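Concanavalin A-like lectin protein kinase family protein (Theobroma cacao, PDB 6CTH) is, in this fragment, a plant lectin-receptor-like protein kinase domain that probably transfers phosphate from ATP to protein hydroxyl groups, here with an oxindole inhibitor in its ATP pocket. Local coordinates at residues A[8-13]-A[43-48]; A[60-65]-A[87-92]; A[147-150]-A[154-157]; A[160-165]-A[176-181]. All blocks are in the same frame, centred on the assembly; numbering follows the deposited sequence.

Overall arrangement
Contacts 1 and 2 build the N-terminal lobe: strands 41-48 and 86-92 are neighbours in its sheet, and the two contacts, centres about 13 Å apart, are joined by main-chain bonds such as K46 N to L89 O (2.8 Å). The inhibitor FE7 lies between A44 of contact 1 and M148 of contact 3, with Y91 of contact 2 at its side, so three contacts line one pocket. Contact 4 carries the activation segment and is tied to contact 2 by E62 OE1 and F160 N, 2.7 Å apart. Contact 3 leads through D159, a magnesium ligand, into contact 4; their centres are about 20 Å apart.

Contact 1: residues A[8-13]-A[43-48]; sequences NELAKV and IAVKKV. With FE7 (N-{(3Z)-2-oxo-3-[phenyl({4-[(piperidin-1-yl)methyl]phenyl}amino)methylidene]-2,3-dihydro-1H-indol-5-yl}ethanesulfonamide), chain B.
L10 and V45 meet through one methyl group each, L10 CD2 lying 4.1 Å from V45 CG2. One turn further along helix 7-14, V13 CG2 stands 4.3 Å from I43 CD1. Both are purely apolar contacts at easy van der Waals distance, and they pair residues three apart on the helix with residues two apart on the strand. CD1 of I43 is anti to CA about the CB-CG1 bond (chi2 177°), which carries it out from the sheet to the helix. L10 is buried, its other neighbours including M88 and V90 of strand 86-92, C81 of strand 77-83 and F5. V13 is the more open partner and also leans on L36.

Polar links run along the sheet instead. The main chain of V45 pairs with Y32, and that of K46 with L89. Separately, on the flank of the helix, E9 makes a salt bridge to R3.

Ligand contacts belong to the opposite side of strand 41-48. A44 CB sits over one face of the oxindole, 3.3 Å from FE7 N1. The extended K46 chain brings NZ to 3.7 Å from the sulfonamide atom FE7 O1, and its ammonium group also has a cation-pi partner in F28.

Helix 7-14 thus backs the A-x-K strand; that strand, with its alanine and lysine on the ATP pocket, is the feature characteristic of the protein kinase N-lobe.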
# COMPACT_ATOMS: atom_id res chain seq x y z
N ASN A 8 -23.60 19.23 -5.88
CA ASN A 8 -24.21 19.99 -4.78
C ASN A 8 -24.21 19.27 -3.45
O ASN A 8 -23.95 19.88 -2.42
CB ASN A 8 -25.67 20.35 -5.09
CG ASN A 8 -25.79 21.38 -6.17
OD1 ASN A 8 -24.84 21.66 -6.90
ND2 ASN A 8 -26.97 21.96 -6.28
N GLU A 9 -24.51 17.96 -3.43
CA GLU A 9 -24.57 17.29 -2.13
C GLU A 9 -23.18 17.08 -1.54
O GLU A 9 -23.05 17.10 -0.31
CB GLU A 9 -25.35 16.00 -2.16
CG GLU A 9 -24.71 14.83 -2.87
CD GLU A 9 -25.74 13.75 -3.12
OE1 GLU A 9 -25.72 12.73 -2.43
OE2 GLU A 9 -26.68 14.03 -3.92
N LEU A 10 -22.20 16.85 -2.42
CA LEU A 10 -20.79 16.70 -2.00
C LEU A 10 -20.23 18.01 -1.49
O LEU A 10 -19.56 18.02 -0.45
CB LEU A 10 -19.90 16.13 -3.13
CG LEU A 10 -20.22 14.66 -3.47
CD1 LEU A 10 -19.26 14.05 -4.52
CD2 LEU A 10 -20.16 13.84 -2.18
N ALA A 11 -20.51 19.10 -2.20
CA ALA A 11 -20.27 20.49 -1.68
C ALA A 11 -20.89 20.69 -0.30
O ALA A 11 -20.23 21.14 0.63
CB ALA A 11 -20.81 21.53 -2.64
N LYS A 12 -22.16 20.32 -0.14
CA LYS A 12 -22.82 20.52 1.13
C LYS A 12 -22.18 19.74 2.26
O LYS A 12 -21.90 20.28 3.33
CB LYS A 12 -24.31 20.15 1.01
CG LYS A 12 -25.28 21.08 1.70
CD LYS A 12 -26.71 20.51 1.58
CE LYS A 12 -27.81 21.54 1.64
NZ LYS A 12 -27.59 22.71 0.73
N VAL A 13 -21.90 18.46 2.05
CA VAL A 13 -21.41 17.66 3.17
C VAL A 13 -19.97 17.93 3.52
O VAL A 13 -19.59 17.69 4.65
CB VAL A 13 -21.66 16.14 2.98
CG1 VAL A 13 -23.14 15.90 2.88
CG2 VAL A 13 -20.85 15.62 1.81
N ILE A 43 -18.27 10.41 5.74
CA ILE A 43 -17.71 9.76 4.57
C ILE A 43 -16.37 10.43 4.23
O ILE A 43 -16.05 11.48 4.82
CB ILE A 43 -18.64 9.83 3.35
CG1 ILE A 43 -19.04 11.27 3.02
CG2 ILE A 43 -19.87 8.95 3.58
CD1 ILE A 43 -19.90 11.43 1.79
N ALA A 44 -15.63 9.87 3.28
CA ALA A 44 -14.39 10.48 2.78
C ALA A 44 -14.59 10.77 1.30
O ALA A 44 -14.95 9.87 0.53
CB ALA A 44 -13.22 9.56 2.99
N VAL A 45 -14.38 12.02 0.89
CA VAL A 45 -14.65 12.45 -0.46
C VAL A 45 -13.31 12.86 -1.05
O VAL A 45 -12.68 13.78 -0.53
CB VAL A 45 -15.60 13.63 -0.49
CG1 VAL A 45 -15.87 14.12 -1.92
CG2 VAL A 45 -16.92 13.27 0.21
N LYS A 46 -12.90 12.20 -2.13
CA LYS A 46 -11.73 12.59 -2.90
C LYS A 46 -12.12 13.47 -4.08
O LYS A 46 -12.89 13.06 -4.95
CB LYS A 46 -11.00 11.35 -3.38
CG LYS A 46 -9.72 11.66 -4.15
CD LYS A 46 -8.86 10.43 -4.35
CE LYS A 46 -7.49 10.82 -4.90
NZ LYS A 46 -6.63 9.63 -4.89
N LYS A 47 -11.60 14.70 -4.08
CA LYS A 47 -11.79 15.65 -5.14
C LYS A 47 -10.60 15.56 -6.10
O LYS A 47 -9.46 15.87 -5.72
CB LYS A 47 -11.88 17.04 -4.55
CG LYS A 47 -12.18 18.12 -5.58
CD LYS A 47 -12.52 19.40 -4.85
CE LYS A 47 -12.96 20.47 -5.84
NZ LYS A 47 -11.82 21.01 -6.65
N VAL A 48 -10.87 15.14 -7.32
CA VAL A 48 -9.82 14.90 -8.28
C VAL A 48 -9.23 16.20 -8.79
O VAL A 48 -9.92 17.20 -8.98
CB VAL A 48 -10.31 14.03 -9.44
CG1 VAL A 48 -9.31 13.94 -10.57
CG2 VAL A 48 -10.68 12.65 -8.89
C4 FE7 B . -9.19 7.74 2.81
C14 FE7 B . -4.75 10.38 3.20
C5 FE7 B . -10.38 7.03 2.59
C6 FE7 B . -10.64 6.41 1.37
C11 FE7 B . -7.11 9.51 4.38
C7 FE7 B . -9.69 6.49 0.37
C8 FE7 B . -10.55 7.76 4.72
C9 FE7 B . -9.26 8.25 4.17
C10 FE7 B . -8.37 8.99 4.94
C12 FE7 B . -7.13 10.49 3.40
C13 FE7 B . -5.95 10.92 2.81
N1 FE7 B . -11.15 7.06 3.74
N2 FE7 B . -8.64 9.14 6.24
C3 FE7 B . -8.23 7.79 1.80
N3 FE7 B . -6.87 13.22 10.90
O2 FE7 B . -11.00 7.96 5.84
C2 FE7 B . -8.48 7.13 0.59
N FE7 B . -7.48 7.02 -0.42
S FE7 B . -5.96 7.56 -0.46
O FE7 B . -5.81 8.61 0.50
O1 FE7 B . -5.64 7.81 -1.83
C1 FE7 B . -5.15 6.09 0.09
C FE7 B . -5.78 4.93 -0.63
C16 FE7 B . -5.89 8.98 4.77
C15 FE7 B . -4.72 9.41 4.18
C17 FE7 B . -8.03 9.87 7.29
C22 FE7 B . -6.94 10.70 7.08
C21 FE7 B . -6.35 11.36 8.14
C20 FE7 B . -6.84 11.21 9.43
C19 FE7 B . -7.92 10.37 9.63
C18 FE7 B . -8.52 9.72 8.58
C23 FE7 B . -6.20 11.94 10.59
C28 FE7 B . -6.31 13.81 12.12
C27 FE7 B . -7.06 15.07 12.50
C26 FE7 B . -7.04 16.08 11.37
C25 FE7 B . -7.49 15.44 10.07
C24 FE7 B . -6.72 14.17 9.80

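Contact 2: residues A[60-65]-A[87-92]; sequences ASEVKI and LMLVYE. With FE7 (N-{(3Z)-2-oxo-3-[phenyl({4-[(piperidin-1-yl)methyl]phenyl}amino)methylidene]-2,3-dihydro-1H-indol-5-yl}ethanesulfonamide), chain B.
E62 and Y91 form the tight end of this contact, where the tyrosine OH donates to the carboxylate at 2.6 Å, Y91 OH to E62 OE2. The two side chains come from opposite directions. The oxygen lies in the plane of the tyrosine ring at its edge, whereas the hydroxyl reaches OE2 from 61° out of the carboxylate plane, and the two flat groups stand almost perpendicular. A bend in the glutamate chain at chi2 (102°) turns the carboxylate toward the ring. Its second oxygen, OE1, is held by the backbone N of F160, so both oxygens of this buried group have a donor. L89 packs against the glutamate stem, CD1 3.8 Å from E62 CG, and its other methyl, CD2, fits snugly against V63 CG2 at 3.6 Å.

The loose side is the outer face of the helix, where A60 and K64 meet solvent and V63 lies partly exposed at the margin. The axes of 60-65 and 87-92 approach no closer than 10.1 Å, leaving side chains alone to bridge them.

On the pocket side, FE7 C7 lies 3.6 Å above one face of the Y91 ring, displaced toward its rim, and the lactam atom FE7 N1 donates to E92 O at 2.9 Å in a nearly straight bond (171°). The position of Y91 is that of a kinase gatekeeper, and E92 begins the hinge. E62 corresponds to the C-helix glutamate, but the usual ion pair is absent: K46 NZ is 6.0 Å from E62 OE1. Gatekeeper and C-helix glutamate line the back of a protein kinase ATP site, and the hinge its adenine-binding edge.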
# COMPACT_ATOMS: atom_id res chain seq x y z
N ALA A 60 -10.60 7.57 -14.01
CA ALA A 60 -11.27 6.58 -14.89
C ALA A 60 -10.83 5.14 -14.59
O ALA A 60 -11.67 4.21 -14.50
CB ALA A 60 -11.01 6.92 -16.34
N SER A 61 -9.52 4.99 -14.42
CA SER A 61 -8.93 3.76 -13.96
C SER A 61 -9.50 3.34 -12.60
O SER A 61 -9.84 2.17 -12.41
CB SER A 61 -7.39 3.87 -13.89
OG SER A 61 -6.86 2.70 -13.27
N GLU A 62 -9.58 4.26 -11.64
CA GLU A 62 -10.09 3.89 -10.33
C GLU A 62 -11.51 3.35 -10.44
O GLU A 62 -11.79 2.26 -9.92
CB GLU A 62 -9.99 5.02 -9.33
CG GLU A 62 -10.70 4.81 -7.97
CD GLU A 62 -9.79 4.44 -6.80
OE1 GLU A 62 -8.58 4.34 -6.96
OE2 GLU A 62 -10.31 4.29 -5.67
N VAL A 63 -12.41 4.09 -11.12
CA VAL A 63 -13.82 3.62 -11.20
C VAL A 63 -13.94 2.26 -11.86
O VAL A 63 -14.72 1.39 -11.39
CB VAL A 63 -14.71 4.64 -11.92
CG1 VAL A 63 -16.11 4.06 -12.14
CG2 VAL A 63 -14.79 5.87 -11.08
N LYS A 64 -13.21 2.09 -12.96
CA LYS A 64 -13.25 0.86 -13.76
C LYS A 64 -12.83 -0.33 -12.93
O LYS A 64 -13.51 -1.36 -12.92
CB LYS A 64 -12.30 0.98 -14.96
CG LYS A 64 -12.39 -0.21 -15.92
CD LYS A 64 -11.16 -0.28 -16.81
CE LYS A 64 -11.30 -1.44 -17.77
NZ LYS A 64 -10.17 -1.45 -18.74
N ILE A 65 -11.68 -0.19 -12.26
CA ILE A 65 -11.06 -1.29 -11.57
C ILE A 65 -11.80 -1.57 -10.24
O ILE A 65 -12.11 -2.71 -9.91
CB ILE A 65 -9.57 -1.00 -11.29
CG1 ILE A 65 -8.76 -0.76 -12.58
CG2 ILE A 65 -8.94 -2.11 -10.47
CD1 ILE A 65 -8.79 -1.92 -13.52
N LEU A 87 -14.69 15.84 -11.06
CA LEU A 87 -14.66 14.38 -10.89
C LEU A 87 -14.39 14.11 -9.42
O LEU A 87 -13.48 14.74 -8.84
CB LEU A 87 -13.56 13.77 -11.72
CG LEU A 87 -13.43 14.05 -13.22
CD1 LEU A 87 -12.05 13.66 -13.72
CD2 LEU A 87 -14.49 13.33 -14.00
N MET A 88 -15.18 13.23 -8.80
CA MET A 88 -15.04 12.89 -7.38
C MET A 88 -15.39 11.45 -7.03
O MET A 88 -16.23 10.86 -7.70
CB MET A 88 -15.90 13.79 -6.54
CG MET A 88 -15.39 15.21 -6.71
SD MET A 88 -16.02 16.20 -5.45
CE MET A 88 -17.51 16.62 -6.31
N LEU A 89 -14.76 10.95 -5.96
CA LEU A 89 -14.88 9.56 -5.53
C LEU A 89 -15.17 9.53 -4.02
O LEU A 89 -14.59 10.31 -3.23
CB LEU A 89 -13.61 8.78 -5.83
CG LEU A 89 -13.16 8.72 -7.29
CD1 LEU A 89 -11.65 8.49 -7.39
CD2 LEU A 89 -13.97 7.65 -8.01
N VAL A 90 -16.09 8.66 -3.62
CA VAL A 90 -16.57 8.65 -2.24
C VAL A 90 -16.33 7.30 -1.61
O VAL A 90 -16.64 6.28 -2.22
CB VAL A 90 -18.10 8.96 -2.19
CG1 VAL A 90 -18.54 9.13 -0.74
CG2 VAL A 90 -18.41 10.20 -2.97
N TYR A 91 -15.82 7.29 -0.38
CA TYR A 91 -15.45 6.09 0.36
C TYR A 91 -15.91 6.19 1.80
O TYR A 91 -16.28 7.29 2.26
CB TYR A 91 -13.93 5.95 0.38
CG TYR A 91 -13.21 6.10 -0.93
CD1 TYR A 91 -12.79 7.33 -1.38
CD2 TYR A 91 -12.87 4.97 -1.69
CE1 TYR A 91 -12.04 7.46 -2.54
CE2 TYR A 91 -12.18 5.10 -2.86
CZ TYR A 91 -11.77 6.32 -3.30
OH TYR A 91 -11.04 6.43 -4.46
N GLU A 92 -15.88 5.08 2.53
CA GLU A 92 -16.06 5.11 3.98
C GLU A 92 -15.00 5.95 4.65
O GLU A 92 -13.80 5.92 4.24
CB GLU A 92 -16.04 3.70 4.64
C4 FE7 B . -9.19 7.74 2.81
C14 FE7 B . -4.75 10.38 3.20
C5 FE7 B . -10.38 7.03 2.59
C6 FE7 B . -10.64 6.41 1.37
C11 FE7 B . -7.11 9.51 4.38
C7 FE7 B . -9.69 6.49 0.37
C8 FE7 B . -10.55 7.76 4.72
C9 FE7 B . -9.26 8.25 4.17
C10 FE7 B . -8.37 8.99 4.94
C12 FE7 B . -7.13 10.49 3.40
C13 FE7 B . -5.95 10.92 2.81
N1 FE7 B . -11.15 7.06 3.74
N2 FE7 B . -8.64 9.14 6.24
C3 FE7 B . -8.23 7.79 1.80
N3 FE7 B . -6.87 13.22 10.90
O2 FE7 B . -11.00 7.96 5.84
C2 FE7 B . -8.48 7.13 0.59
N FE7 B . -7.48 7.02 -0.42
S FE7 B . -5.96 7.56 -0.46
O FE7 B . -5.81 8.61 0.50
O1 FE7 B . -5.64 7.81 -1.83
C1 FE7 B . -5.15 6.09 0.09
C FE7 B . -5.78 4.93 -0.63
C16 FE7 B . -5.89 8.98 4.77
C15 FE7 B . -4.72 9.41 4.18
C17 FE7 B . -8.03 9.87 7.29
C22 FE7 B . -6.94 10.70 7.08
C21 FE7 B . -6.35 11.36 8.14
C20 FE7 B . -6.84 11.21 9.43
C19 FE7 B . -7.92 10.37 9.63
C18 FE7 B . -8.52 9.72 8.58
C23 FE7 B . -6.20 11.94 10.59
C28 FE7 B . -6.31 13.81 12.12
C27 FE7 B . -7.06 15.07 12.50
C26 FE7 B . -7.04 16.08 11.37
C25 FE7 B . -7.49 15.44 10.07
C24 FE7 B . -6.72 14.17 9.80

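Contact 3: residues A[147-150]-A[154-157]; sequences IMLD and NAKL. With FE7 (N-{(3Z)-2-oxo-3-[phenyl({4-[(piperidin-1-yl)methyl]phenyl}amino)methylidene]-2,3-dihydro-1H-indol-5-yl}ethanesulfonamide), chain B.
The D150 carboxylate and the N154 amide are turned 75° from each other and meet through one bond, to which the backbone N-H of N154 adds a second. N154 ND2, with the acceptor in its own amide plane, gives a hydrogen bond to the syn lone pair of D150 OD2 at 3.2 Å. N154 N comes instead from above the carboxylate, 50° out of its plane, and reaches D150 OD1 at 2.8 Å. The carboxylate can take both because CG lies between the backbone N and the carbonyl carbon (chi1 72°), folded back over the turn. A third flat group, the oxindole of FE7, has the M148 methyl over the face opposite A44, with M148 CE 3.3 Å from FE7 C9; bends at chi2 and chi3 bring the thioether up against the ring.

Behind these groups runs an antiparallel hairpin. M148 and K156 are its hydrogen-bonded pair, M148 N to K156 O and K156 N to M148 O both measuring 2.8 Å, and D150 N adds a bond to N154 O at 2.9 Å. On the face shared by I147, L149, A155 and L157 the packing is apolar: I147 CG2 rests 3.7 Å from A155 CB, and helix 112-132 covers this side through L122 and I118. K156 leads to the other face, where its NZ bonds to the carbonyls of K72 and L74.

The chemistry thus divides the hairpin. Two N-H donors of N154, with a weak third from S152 N, hold the aspartate at the turn and would probably favour its charged form, while the methyl end of M148 forms the floor of the inhibitor site.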
# COMPACT_ATOMS: atom_id res chain seq x y z
N ILE A 147 -2.46 2.04 2.21
CA ILE A 147 -3.09 1.03 3.08
C ILE A 147 -3.87 1.73 4.20
O ILE A 147 -3.29 2.43 5.03
CB ILE A 147 -2.03 0.05 3.64
CG1 ILE A 147 -1.30 -0.62 2.47
CG2 ILE A 147 -2.66 -0.96 4.58
CD1 ILE A 147 -0.09 -1.45 2.88
N MET A 148 -5.19 1.51 4.21
CA MET A 148 -6.06 2.10 5.21
C MET A 148 -6.28 1.15 6.36
O MET A 148 -6.27 -0.10 6.16
CB MET A 148 -7.42 2.45 4.58
CG MET A 148 -7.36 3.46 3.45
SD MET A 148 -6.60 5.03 3.99
CE MET A 148 -7.83 5.46 5.19
N LEU A 149 -6.49 1.69 7.54
CA LEU A 149 -6.70 0.90 8.73
C LEU A 149 -8.11 1.10 9.28
O LEU A 149 -8.55 2.26 9.43
CB LEU A 149 -5.68 1.26 9.78
CG LEU A 149 -4.24 0.95 9.36
CD1 LEU A 149 -3.26 1.40 10.44
CD2 LEU A 149 -4.05 -0.56 9.09
N ASP A 150 -8.81 -0.00 9.58
CA ASP A 150 -10.12 0.12 10.23
C ASP A 150 -9.95 0.27 11.73
O ASP A 150 -8.82 0.34 12.24
CB ASP A 150 -11.08 -1.01 9.81
CG ASP A 150 -10.75 -2.35 10.40
OD1 ASP A 150 -9.89 -2.48 11.32
OD2 ASP A 150 -11.41 -3.34 9.95
N ASN A 154 -7.42 -3.68 11.08
CA ASN A 154 -7.38 -4.52 9.89
C ASN A 154 -7.03 -3.60 8.71
O ASN A 154 -7.46 -2.44 8.67
CB ASN A 154 -8.71 -5.23 9.63
CG ASN A 154 -9.11 -6.19 10.77
OD1 ASN A 154 -8.37 -7.07 11.15
ND2 ASN A 154 -10.31 -5.98 11.32
N ALA A 155 -6.24 -4.12 7.77
CA ALA A 155 -5.72 -3.32 6.64
C ALA A 155 -6.53 -3.47 5.36
O ALA A 155 -7.01 -4.60 5.06
CB ALA A 155 -4.30 -3.69 6.39
N LYS A 156 -6.76 -2.37 4.64
CA LYS A 156 -7.40 -2.37 3.33
C LYS A 156 -6.55 -1.61 2.33
O LYS A 156 -6.24 -0.45 2.55
CB LYS A 156 -8.79 -1.74 3.40
CG LYS A 156 -9.85 -2.61 4.07
CD LYS A 156 -11.23 -1.96 4.17
CE LYS A 156 -12.29 -2.95 4.61
NZ LYS A 156 -12.94 -3.63 3.44
N LEU A 157 -6.18 -2.26 1.24
CA LEU A 157 -5.40 -1.65 0.19
C LEU A 157 -6.31 -0.88 -0.72
O LEU A 157 -7.41 -1.31 -1.08
CB LEU A 157 -4.62 -2.73 -0.55
CG LEU A 157 -3.87 -2.30 -1.78
CD1 LEU A 157 -2.70 -1.40 -1.39
CD2 LEU A 157 -3.34 -3.51 -2.52
C4 FE7 B . -9.19 7.74 2.81
C14 FE7 B . -4.75 10.38 3.20
C5 FE7 B . -10.38 7.03 2.59
C6 FE7 B . -10.64 6.41 1.37
C11 FE7 B . -7.11 9.51 4.38
C7 FE7 B . -9.69 6.49 0.37
C8 FE7 B . -10.55 7.76 4.72
C9 FE7 B . -9.26 8.25 4.17
C10 FE7 B . -8.37 8.99 4.94
C12 FE7 B . -7.13 10.49 3.40
C13 FE7 B . -5.95 10.92 2.81
N1 FE7 B . -11.15 7.06 3.74
N2 FE7 B . -8.64 9.14 6.24
C3 FE7 B . -8.23 7.79 1.80
N3 FE7 B . -6.87 13.22 10.90
O2 FE7 B . -11.00 7.96 5.84
C2 FE7 B . -8.48 7.13 0.59
N FE7 B . -7.48 7.02 -0.42
S FE7 B . -5.96 7.56 -0.46
O FE7 B . -5.81 8.61 0.50
O1 FE7 B . -5.64 7.81 -1.83
C1 FE7 B . -5.15 6.09 0.09
C FE7 B . -5.78 4.93 -0.63
C16 FE7 B . -5.89 8.98 4.77
C15 FE7 B . -4.72 9.41 4.18
C17 FE7 B . -8.03 9.87 7.29
C22 FE7 B . -6.94 10.70 7.08
C21 FE7 B . -6.35 11.36 8.14
C20 FE7 B . -6.84 11.21 9.43
C19 FE7 B . -7.92 10.37 9.63
C18 FE7 B . -8.52 9.72 8.58
C23 FE7 B . -6.20 11.94 10.59
C28 FE7 B . -6.31 13.81 12.12
C27 FE7 B . -7.06 15.07 12.50
C26 FE7 B . -7.04 16.08 11.37
C25 FE7 B . -7.49 15.44 10.07
C24 FE7 B . -6.72 14.17 9.80

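Contact 4: residues A[160-165]-A[176-181]; sequences FGLARL and LLAGTV
The two ends of the kinase activation segment touch here: the turn that begins in the DFG motif (D159, F160, G161) and the stretch leading into the APE helix, 186-191. L162 does the touching. Both its methyls rest against the chain at A178 and G179, CD2 3.9 Å from A178 CB and CD1 3.9 Å from G179 CA. They reach it because CG is anti to the carbonyl carbon (chi1 -70°) and chi2 is extended (179°). G179 offers only backbone, and its phi and psi together would jam a CB against the carbonyl O of A178.

A type I turn from F160 to A163, closed by A163 N to F160 O at 3.1 Å, presents L162. Next to it, R164 curls back on the main chain: R164 NH1 donates to A163 O at 2.7 Å, well above that carbonyl's plane although within the plane of its own guanidinium. One water extends the contact. It accepts from L176 N at 2.9 Å and, weakly, from R164 NH2.

Partners outside fasten both ends to the catalytic loop. R140 bonds to the carbonyls of L162 and L176, and T180 OG1 to D141 and K143; D141 and D159 bind the magnesium ion, about 5 Å from the L162 side chain. F160 meets the ring of H139, and residues 168-173 between the ends are not modelled. DFG turn, HRD loop and G179 and T180, leading into the P+1 loop, come together here as in protein kinase active sites.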
# COMPACT_ATOMS: atom_id res chain seq x y z
N PHE A 160 -6.39 2.71 -6.84
CA PHE A 160 -6.33 1.99 -8.11
C PHE A 160 -6.13 2.90 -9.31
O PHE A 160 -6.39 2.51 -10.44
CB PHE A 160 -7.58 1.11 -8.24
CG PHE A 160 -7.68 0.16 -7.09
CD1 PHE A 160 -7.00 -1.00 -7.09
CD2 PHE A 160 -8.48 0.50 -5.98
CE1 PHE A 160 -7.02 -1.87 -6.00
CE2 PHE A 160 -8.54 -0.39 -4.90
CZ PHE A 160 -7.76 -1.51 -4.89
N GLY A 161 -5.56 4.08 -9.11
CA GLY A 161 -5.41 5.02 -10.22
C GLY A 161 -4.42 4.62 -11.29
O GLY A 161 -4.60 5.02 -12.44
N LEU A 162 -3.43 3.81 -10.92
CA LEU A 162 -2.46 3.22 -11.84
C LEU A 162 -2.74 1.73 -12.14
O LEU A 162 -1.99 1.09 -12.90
CB LEU A 162 -1.04 3.37 -11.28
CG LEU A 162 -0.47 4.77 -11.27
CD1 LEU A 162 0.92 4.74 -10.68
CD2 LEU A 162 -0.47 5.31 -12.69
N ALA A 163 -3.79 1.17 -11.54
CA ALA A 163 -4.05 -0.26 -11.65
C ALA A 163 -4.51 -0.63 -13.05
O ALA A 163 -5.17 0.17 -13.72
CB ALA A 163 -5.09 -0.69 -10.62
N ARG A 164 -4.17 -1.84 -13.49
CA ARG A 164 -4.56 -2.28 -14.80
C ARG A 164 -5.04 -3.72 -14.85
O ARG A 164 -4.55 -4.57 -14.13
CB ARG A 164 -3.38 -2.14 -15.77
CG ARG A 164 -2.85 -0.73 -15.92
CD ARG A 164 -3.81 0.14 -16.70
NE ARG A 164 -3.28 1.48 -16.91
CZ ARG A 164 -3.47 2.50 -16.09
NH1 ARG A 164 -4.19 2.34 -14.99
NH2 ARG A 164 -2.94 3.68 -16.37
N LEU A 165 -6.03 -3.97 -15.70
CA LEU A 165 -6.49 -5.33 -15.95
C LEU A 165 -5.63 -6.03 -16.96
O LEU A 165 -5.23 -5.42 -17.94
CB LEU A 165 -7.92 -5.29 -16.51
CG LEU A 165 -8.99 -4.92 -15.51
CD1 LEU A 165 -10.30 -4.69 -16.24
CD2 LEU A 165 -9.20 -6.00 -14.46
N LEU A 176 2.05 3.66 -19.71
CA LEU A 176 3.07 4.63 -19.35
C LEU A 176 3.79 4.19 -18.10
O LEU A 176 3.14 3.85 -17.11
CB LEU A 176 2.45 6.00 -19.03
CG LEU A 176 2.22 6.92 -20.19
CD1 LEU A 176 1.48 6.21 -21.33
CD2 LEU A 176 1.47 8.17 -19.72
N LEU A 177 5.11 4.36 -18.09
CA LEU A 177 5.91 4.09 -16.91
C LEU A 177 5.54 5.07 -15.81
O LEU A 177 5.62 6.26 -16.01
CB LEU A 177 7.40 4.19 -17.22
CG LEU A 177 8.33 4.06 -16.02
CD1 LEU A 177 8.14 2.75 -15.30
CD2 LEU A 177 9.78 4.34 -16.43
N ALA A 178 5.09 4.55 -14.66
CA ALA A 178 4.63 5.38 -13.55
C ALA A 178 4.71 4.54 -12.30
O ALA A 178 4.64 3.33 -12.36
CB ALA A 178 3.19 5.84 -13.79
N GLY A 179 4.81 5.21 -11.17
CA GLY A 179 4.78 4.56 -9.90
C GLY A 179 5.39 5.45 -8.85
O GLY A 179 5.66 6.63 -9.09
N THR A 180 5.65 4.89 -7.70
CA THR A 180 6.22 5.67 -6.61
C THR A 180 7.70 5.26 -6.39
O THR A 180 8.03 4.12 -6.06
CB THR A 180 5.39 5.55 -5.35
OG1 THR A 180 4.06 6.02 -5.61
CG2 THR A 180 6.01 6.41 -4.23
N VAL A 181 8.59 6.25 -6.57
CA VAL A 181 10.00 6.05 -6.33
C VAL A 181 10.23 5.47 -4.94
O VAL A 181 9.67 6.02 -3.98
CB VAL A 181 10.67 7.47 -6.55
CG1 VAL A 181 11.99 7.55 -5.83
CG2 VAL A 181 10.85 7.59 -8.04
O HOH W 1 -0.80 3.52 -19.01